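Local structure of catabolite activation-like protein (3IWZ) at residues 54-60 / 109-115; 42-48 / 98-104. The protein acts as a homodimeric, DNA-binding global transcriptional regulator of virulence genes in the diffusible signal factor pathway, and responds to cyclic di-GMP. All blocks are in the same frame, centred on the assembly; numbering follows the deposited sequence.

Contact 1 of 2, residues 54-60 / 109-115; sequences TLYYVIS and ELAEISY
Leu55 and Ile113 exchange two backbone hydrogen bonds, Leu55 N to Ile113 O at 2.9 Å and Ile113 N back to Leu55 O, and Tyr57 with Ala111 repeats the pattern. Strands 54-58 and 108-114 are thus the antiparallel inner pair of a four-stranded sheet of the cyclic nucleotide-binding domain, flanked by 85-86 and 35-39. Beyond Val58 the ladder slips by one residue in a classic beta bulge: Glu109 O accepts from both Ile59 N, at 2.9 Å, and Ser60 N, at 3.2 Å, before Glu109 N returns a bond to Ser60 O.

On the face carrying Thr54, Tyr56, Val58, Leu110 and Glu112, the Tyr56 ring runs alongside the glutamate, with CE1 3.5 Å from Glu112 CB and ring and carboxylate planes only 11° apart; Thr54 CG2 lies over one ring face, toward its rim. Further along, Val58 CG2 meets Leu110 CD2 at 3.9 Å. Ala111 lies on the other face, where Ile59 CD1 comes within 3.7 Å of its CB. Past the strand, the Tyr115 ring lays one face over Thr54 N, and its OH bonds to Gly87 O.

The charges are answered by the adjoining strand 35-39, Glu109 by Arg36 and Glu112 by Arg37. Acidic groups at this pairing are thus probably neutralised from the next strand, and the bulge's doubled acceptor keeps the ladder bonded where the chain turns its corner.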
loop_
_atom_site.group_PDB
_atom_site.type_symbol
_atom_site.label_atom_id
_atom_site.label_comp_id
_atom_site.label_asym_id
_atom_site.label_seq_id
_atom_site.Cartn_x
_atom_site.Cartn_y
_atom_site.Cartn_z
ATOM N N THR D 54 10.891 -1.467 -16.976
ATOM C CA THR D 54 12.085 -1.011 -16.282
ATOM C C THR D 54 11.947 -0.820 -14.771
ATOM O O THR D 54 10.918 -0.386 -14.262
ATOM C CB THR D 54 12.561 0.321 -16.896
ATOM O OG1 THR D 54 12.856 0.121 -18.285
ATOM C CG2 THR D 54 13.801 0.833 -16.183
ATOM N N LEU D 55 13.017 -1.134 -14.060
ATOM C CA LEU D 55 13.051 -0.987 -12.621
ATOM C C LEU D 55 14.025 0.155 -12.374
ATOM O O LEU D 55 14.976 0.330 -13.128
ATOM C CB LEU D 55 13.589 -2.270 -11.982
ATOM C CG LEU D 55 13.359 -2.618 -10.511
ATOM C CD1 LEU D 55 14.631 -3.290 -9.985
ATOM C CD2 LEU D 55 13.044 -1.398 -9.693
ATOM N N TYR D 56 13.787 0.940 -11.334
ATOM C CA TYR D 56 14.692 2.030 -11.015
ATOM C C TYR D 56 15.243 1.885 -9.611
ATOM O O TYR D 56 14.550 1.425 -8.710
ATOM C CB TYR D 56 13.982 3.369 -11.130
ATOM C CG TYR D 56 13.632 3.765 -12.540
ATOM C CD1 TYR D 56 14.609 4.250 -13.409
ATOM C CD2 TYR D 56 12.323 3.684 -12.997
ATOM C CE1 TYR D 56 14.287 4.653 -14.691
ATOM C CE2 TYR D 56 11.990 4.083 -14.283
ATOM C CZ TYR D 56 12.976 4.567 -15.123
ATOM O OH TYR D 56 12.647 4.972 -16.389
ATOM N N TYR D 57 16.501 2.274 -9.447
ATOM C CA TYR D 57 17.171 2.247 -8.155
ATOM C C TYR D 57 17.686 3.671 -7.946
ATOM O O TYR D 57 18.473 4.169 -8.750
ATOM C CB TYR D 57 18.342 1.270 -8.178
ATOM C CG TYR D 57 19.172 1.292 -6.919
ATOM C CD1 TYR D 57 18.872 0.458 -5.844
ATOM C CD2 TYR D 57 20.250 2.159 -6.795
ATOM C CE1 TYR D 57 19.629 0.490 -4.675
ATOM C CE2 TYR D 57 21.016 2.200 -5.635
ATOM C CZ TYR D 57 20.700 1.364 -4.581
ATOM O OH TYR D 57 21.460 1.404 -3.439
ATOM N N VAL D 58 17.216 4.326 -6.888
ATOM C CA VAL D 58 17.626 5.689 -6.580
ATOM C C VAL D 58 19.041 5.716 -6.010
ATOM O O VAL D 58 19.263 5.317 -4.868
ATOM C CB VAL D 58 16.696 6.351 -5.533
ATOM C CG1 VAL D 58 17.111 7.796 -5.318
ATOM C CG2 VAL D 58 15.246 6.262 -5.966
ATOM N N ILE D 59 19.991 6.190 -6.808
ATOM C CA ILE D 59 21.376 6.272 -6.369
ATOM C C ILE D 59 21.594 7.523 -5.528
ATOM O O ILE D 59 22.275 7.492 -4.499
ATOM C CB ILE D 59 22.348 6.281 -7.571
ATOM C CG1 ILE D 59 22.400 4.881 -8.195
ATOM C CG2 ILE D 59 23.739 6.725 -7.114
ATOM C CD1 ILE D 59 23.410 4.716 -9.312
ATOM N N SER D 60 21.014 8.627 -5.976
ATOM C CA SER D 60 21.123 9.885 -5.266
ATOM C C SER D 60 19.915 10.700 -5.652
ATOM O O SER D 60 19.380 10.548 -6.745
ATOM C CB SER D 60 22.391 10.644 -5.669
ATOM O OG SER D 60 22.245 11.263 -6.939
ATOM N N GLU D 109 20.098 10.852 -9.481
ATOM C CA GLU D 109 20.886 9.890 -10.231
ATOM C C GLU D 109 20.105 8.585 -10.041
ATOM O O GLU D 109 19.936 8.120 -8.917
ATOM C CB GLU D 109 22.295 9.740 -9.649
ATOM C CG GLU D 109 23.377 9.690 -10.720
ATOM C CD GLU D 109 24.505 8.731 -10.396
ATOM O OE1 GLU D 109 25.098 8.847 -9.299
ATOM O OE2 GLU D 109 24.803 7.867 -11.248
ATOM N N LEU D 110 19.596 8.022 -11.130
ATOM C CA LEU D 110 18.833 6.782 -11.050
ATOM C C LEU D 110 19.438 5.730 -11.960
ATOM O O LEU D 110 19.741 6.002 -13.117
ATOM C CB LEU D 110 17.374 7.013 -11.466
ATOM C CG LEU D 110 16.579 8.102 -10.735
ATOM C CD1 LEU D 110 15.173 8.168 -11.293
ATOM C CD2 LEU D 110 16.548 7.815 -9.248
ATOM N N ALA D 111 19.616 4.529 -11.429
ATOM C CA ALA D 111 20.159 3.433 -12.207
ATOM C C ALA D 111 18.976 2.576 -12.633
ATOM O O ALA D 111 18.233 2.088 -11.786
ATOM C CB ALA D 111 21.125 2.615 -11.361
ATOM N N GLU D 112 18.790 2.400 -13.937
ATOM C CA GLU D 112 17.687 1.591 -14.427
ATOM C C GLU D 112 18.144 0.288 -15.076
ATOM O O GLU D 112 19.254 0.194 -15.610
ATOM C CB GLU D 112 16.821 2.388 -15.416
ATOM C CG GLU D 112 17.547 2.902 -16.645
ATOM C CD GLU D 112 16.591 3.392 -17.727
ATOM O OE1 GLU D 112 17.068 4.028 -18.690
ATOM O OE2 GLU D 112 15.369 3.133 -17.624
ATOM N N ILE D 113 17.275 -0.716 -15.003
ATOM C CA ILE D 113 17.526 -2.031 -15.583
ATOM C C ILE D 113 16.185 -2.663 -15.940
ATOM O O ILE D 113 15.233 -2.620 -15.151
ATOM C CB ILE D 113 18.282 -2.963 -14.603
ATOM C CG1 ILE D 113 18.748 -4.219 -15.350
ATOM C CG2 ILE D 113 17.367 -3.364 -13.440
ATOM C CD1 ILE D 113 19.760 -5.050 -14.585
ATOM N N SER D 114 16.112 -3.239 -17.136
ATOM C CA SER D 114 14.879 -3.864 -17.605
ATOM C C SER D 114 14.545 -5.080 -16.759
ATOM O O SER D 114 15.441 -5.775 -16.274
ATOM C CB SER D 114 15.023 -4.291 -19.067
ATOM O OG SER D 114 15.972 -5.336 -19.202
ATOM N N TYR D 115 13.255 -5.342 -16.579
ATOM C CA TYR D 115 12.845 -6.499 -15.792
ATOM C C TYR D 115 13.402 -7.779 -16.422
ATOM O O TYR D 115 14.042 -8.594 -15.755
ATOM C CB TYR D 115 11.314 -6.617 -15.731
ATOM C CG TYR D 115 10.576 -5.423 -15.158
ATOM C CD1 TYR D 115 11.059 -4.742 -14.037
ATOM C CD2 TYR D 115 9.358 -5.019 -15.701
ATOM C CE1 TYR D 115 10.344 -3.694 -13.472
ATOM C CE2 TYR D 115 8.638 -3.978 -15.146
ATOM C CZ TYR D 115 9.134 -3.321 -14.031
ATOM O OH TYR D 115 8.402 -2.318 -13.472
#

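Contact 2 of 2, residues 42-48 / 98-104; sequences RTDVFRP and REVILRT
Thr43 and Thr104 open an irregular antiparallel pairing of 42-48 with 98-104, whose end-to-end directions differ by 174°. Thr104 N bonds to Thr43 O at 3.1 Å, and the return bond runs from Thr43 N to the side-chain oxygen Thr104 OG1, which also bonds to Pro40 O. Asp44 and Arg103 form a non-hydrogen-bonded pair with CA atoms 4.1 Å apart. The chain then turns a corner at Val45, whose N makes a weak bond to Leu102 O; beyond it Leu102 N reaches Phe46 O at 3.0 Å.

Arg103 grips Asp44 side-on: NE points to OD1 and NH2 to OD2, each on the syn lone pair, with both oxygens in the guanidinium plane. Arg47 NE takes the anti lone pair of OD2 at 3.3 Å, so that this oxygen serves two arginines; the pair of cations probably holds the carboxylate ionised.

Phe46 is sandwiched. With CG between the backbone N and the carbonyl carbon (chi1 68°), its ring is turned in between Leu102 and Arg98, receiving Leu102 CB over one face, 3.7 Å from the ring centroid, and Arg98 over the other. The Arg98 guanidinium lies nearly flat on the ring, planes 14° apart, in a cation-pi stack with CZ 4.1 Å from the centroid, while its NH2 bonds to Thr54 O of strand 54-58. Val100 O approaches the ring edge in its plane, 3.2 Å from CE1. Pro48 CD packs on Ile101 CG1.

Strand 44-46 is outermost in its sheet within the chain, and 101-104 bonds on its other side to strand 63-68. Arg103 also bridges to Glu74 of strand 74-80, Val45 and Leu102 touch Tyr56 of strand 54-58, and Glu99 pairs with Arg150 of the second subunit's helix 130-157.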
loop_
_atom_site.group_PDB
_atom_site.type_symbol
_atom_site.label_atom_id
_atom_site.label_comp_id
_atom_site.label_asym_id
_atom_site.label_seq_id
_atom_site.Cartn_x
_atom_site.Cartn_y
_atom_site.Cartn_z
ATOM N N ARG D 42 12.018 18.217 -10.570
ATOM C CA ARG D 42 10.670 18.377 -11.126
ATOM C C ARG D 42 10.413 17.622 -12.425
ATOM O O ARG D 42 9.551 17.992 -13.223
ATOM C CB ARG D 42 10.352 19.859 -11.318
ATOM C CG ARG D 42 9.995 20.549 -10.009
ATOM C CD ARG D 42 9.769 22.040 -10.170
ATOM N NE ARG D 42 8.820 22.517 -9.168
ATOM C CZ ARG D 42 7.529 22.203 -9.170
ATOM N NH1 ARG D 42 7.046 21.420 -10.126
ATOM N NH2 ARG D 42 6.726 22.651 -8.213
ATOM N N THR D 43 11.149 16.542 -12.623
ATOM C CA THR D 43 10.999 15.742 -13.824
ATOM C C THR D 43 10.192 14.481 -13.520
ATOM O O THR D 43 10.595 13.670 -12.686
ATOM C CB THR D 43 12.362 15.294 -14.358
ATOM O OG1 THR D 43 13.236 16.424 -14.467
ATOM C CG2 THR D 43 12.202 14.633 -15.711
ATOM N N ASP D 44 9.054 14.319 -14.183
ATOM C CA ASP D 44 8.251 13.124 -13.979
ATOM C C ASP D 44 8.917 11.999 -14.791
ATOM O O ASP D 44 8.745 11.922 -16.002
ATOM C CB ASP D 44 6.810 13.371 -14.456
ATOM C CG ASP D 44 5.995 14.217 -13.471
ATOM O OD1 ASP D 44 6.541 14.668 -12.444
ATOM O OD2 ASP D 44 4.794 14.434 -13.724
ATOM N N VAL D 45 9.684 11.139 -14.127
ATOM C CA VAL D 45 10.381 10.047 -14.812
ATOM C C VAL D 45 9.454 9.133 -15.619
ATOM O O VAL D 45 9.864 8.578 -16.637
ATOM C CB VAL D 45 11.203 9.194 -13.829
ATOM C CG1 VAL D 45 12.081 8.217 -14.613
ATOM C CG2 VAL D 45 12.059 10.094 -12.941
ATOM N N PHE D 46 8.223 8.951 -15.144
ATOM C CA PHE D 46 7.211 8.174 -15.857
ATOM C C PHE D 46 5.835 8.440 -15.250
ATOM O O PHE D 46 5.704 8.662 -14.037
ATOM C CB PHE D 46 7.539 6.658 -15.917
ATOM C CG PHE D 46 7.483 5.936 -14.599
ATOM C CD1 PHE D 46 6.303 5.864 -13.870
ATOM C CD2 PHE D 46 8.609 5.296 -14.107
ATOM C CE1 PHE D 46 6.244 5.167 -12.674
ATOM C CE2 PHE D 46 8.560 4.594 -12.908
ATOM C CZ PHE D 46 7.376 4.530 -12.190
ATOM N N ARG D 47 4.817 8.445 -16.109
ATOM C CA ARG D 47 3.448 8.721 -15.691
ATOM C C ARG D 47 2.539 7.524 -15.981
ATOM O O ARG D 47 2.884 6.648 -16.776
ATOM C CB ARG D 47 2.952 9.971 -16.423
ATOM C CG ARG D 47 4.031 11.043 -16.549
ATOM C CD ARG D 47 3.497 12.407 -16.958
ATOM N NE ARG D 47 2.760 13.039 -15.871
ATOM C CZ ARG D 47 1.440 13.009 -15.753
ATOM N NH1 ARG D 47 0.706 12.384 -16.665
ATOM N NH2 ARG D 47 0.858 13.588 -14.715
ATOM N N PRO D 48 1.365 7.463 -15.332
ATOM C CA PRO D 48 0.494 6.316 -15.608
ATOM C C PRO D 48 0.284 6.196 -17.110
ATOM O O PRO D 48 -0.004 7.189 -17.774
ATOM C CB PRO D 48 -0.795 6.672 -14.865
ATOM C CG PRO D 48 -0.304 7.485 -13.719
ATOM C CD PRO D 48 0.740 8.374 -14.356
ATOM N N ARG D 98 2.421 1.687 -16.372
ATOM C CA ARG D 98 2.658 2.195 -15.024
ATOM C C ARG D 98 1.309 2.565 -14.434
ATOM O O ARG D 98 0.356 2.823 -15.167
ATOM C CB ARG D 98 3.520 3.459 -15.061
ATOM C CG ARG D 98 4.915 3.298 -15.633
ATOM C CD ARG D 98 5.781 2.393 -14.806
ATOM N NE ARG D 98 7.131 2.346 -15.341
ATOM C CZ ARG D 98 8.081 1.511 -14.933
ATOM N NH1 ARG D 98 7.829 0.638 -13.959
ATOM N NH2 ARG D 98 9.281 1.536 -15.516
ATOM N N GLU D 99 1.229 2.607 -13.110
ATOM C CA GLU D 99 -0.017 2.970 -12.454
ATOM C C GLU D 99 0.149 4.259 -11.641
ATOM O O GLU D 99 -0.822 4.816 -11.137
ATOM C CB GLU D 99 -0.489 1.833 -11.540
ATOM C CG GLU D 99 -2.005 1.634 -11.588
ATOM C CD GLU D 99 -2.456 1.085 -12.921
ATOM O OE1 GLU D 99 -3.426 1.620 -13.488
ATOM O OE2 GLU D 99 -1.840 0.114 -13.404
ATOM N N VAL D 100 1.379 4.741 -11.524
ATOM C CA VAL D 100 1.625 5.959 -10.758
ATOM C C VAL D 100 2.673 6.842 -11.425
ATOM O O VAL D 100 3.311 6.442 -12.403
ATOM C CB VAL D 100 2.145 5.634 -9.333
ATOM C CG1 VAL D 100 1.197 4.689 -8.628
ATOM C CG2 VAL D 100 3.538 5.028 -9.410
ATOM N N ILE D 101 2.846 8.032 -10.861
ATOM C CA ILE D 101 3.830 9.006 -11.315
ATOM C C ILE D 101 5.073 8.918 -10.441
ATOM O O ILE D 101 4.968 8.854 -9.214
ATOM C CB ILE D 101 3.347 10.461 -11.160
ATOM C CG1 ILE D 101 2.042 10.694 -11.915
ATOM C CG2 ILE D 101 4.424 11.405 -11.671
ATOM C CD1 ILE D 101 1.533 12.140 -11.808
ATOM N N LEU D 102 6.239 8.916 -11.084
ATOM C CA LEU D 102 7.531 8.909 -10.405
ATOM C C LEU D 102 8.122 10.278 -10.743
ATOM O O LEU D 102 8.520 10.532 -11.884
ATOM C CB LEU D 102 8.442 7.811 -10.946
ATOM C CG LEU D 102 9.886 7.861 -10.439
ATOM C CD1 LEU D 102 9.913 7.628 -8.928
ATOM C CD2 LEU D 102 10.726 6.814 -11.160
ATOM N N ARG D 103 8.179 11.154 -9.747
ATOM C CA ARG D 103 8.653 12.518 -9.942
ATOM C C ARG D 103 9.835 12.892 -9.047
ATOM O O ARG D 103 9.777 12.737 -7.826
ATOM C CB ARG D 103 7.462 13.454 -9.706
ATOM C CG ARG D 103 7.742 14.936 -9.589
ATOM C CD ARG D 103 6.438 15.667 -9.260
ATOM N NE ARG D 103 5.444 15.516 -10.326
ATOM C CZ ARG D 103 4.152 15.817 -10.203
ATOM N NH1 ARG D 103 3.671 16.286 -9.055
ATOM N NH2 ARG D 103 3.340 15.654 -11.234
ATOM N N THR D 104 10.917 13.368 -9.661
ATOM C CA THR D 104 12.102 13.793 -8.911
ATOM C C THR D 104 11.748 15.057 -8.121
ATOM O O THR D 104 11.071 15.943 -8.635
ATOM C CB THR D 104 13.285 14.137 -9.849
ATOM O OG1 THR D 104 12.915 15.229 -10.708
ATOM C CG2 THR D 104 13.678 12.926 -10.689
#

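Contacts 1 and 2, with centres about 13 Å apart, lie in the two four-stranded sheets that face each other in the cyclic nucleotide-binding domain. Contact 1 is the inner pair of one sheet; contact 2 joins edge strand 44-46 to inner strand 101-104 of the other. Their segments alternate along the chain, in the order 42-48, 54-60, 98-104, 109-115, so each chain passage from contact 2 into contact 1 leads from one sheet to the other, as in the jelly-roll of this domain family. Two links connect the sheets here: Arg98 NH2 probably bonds to Thr54 O at 2.8 Å, and Tyr56 CE2 packs on Phe46 CD2 at 3.6 Å.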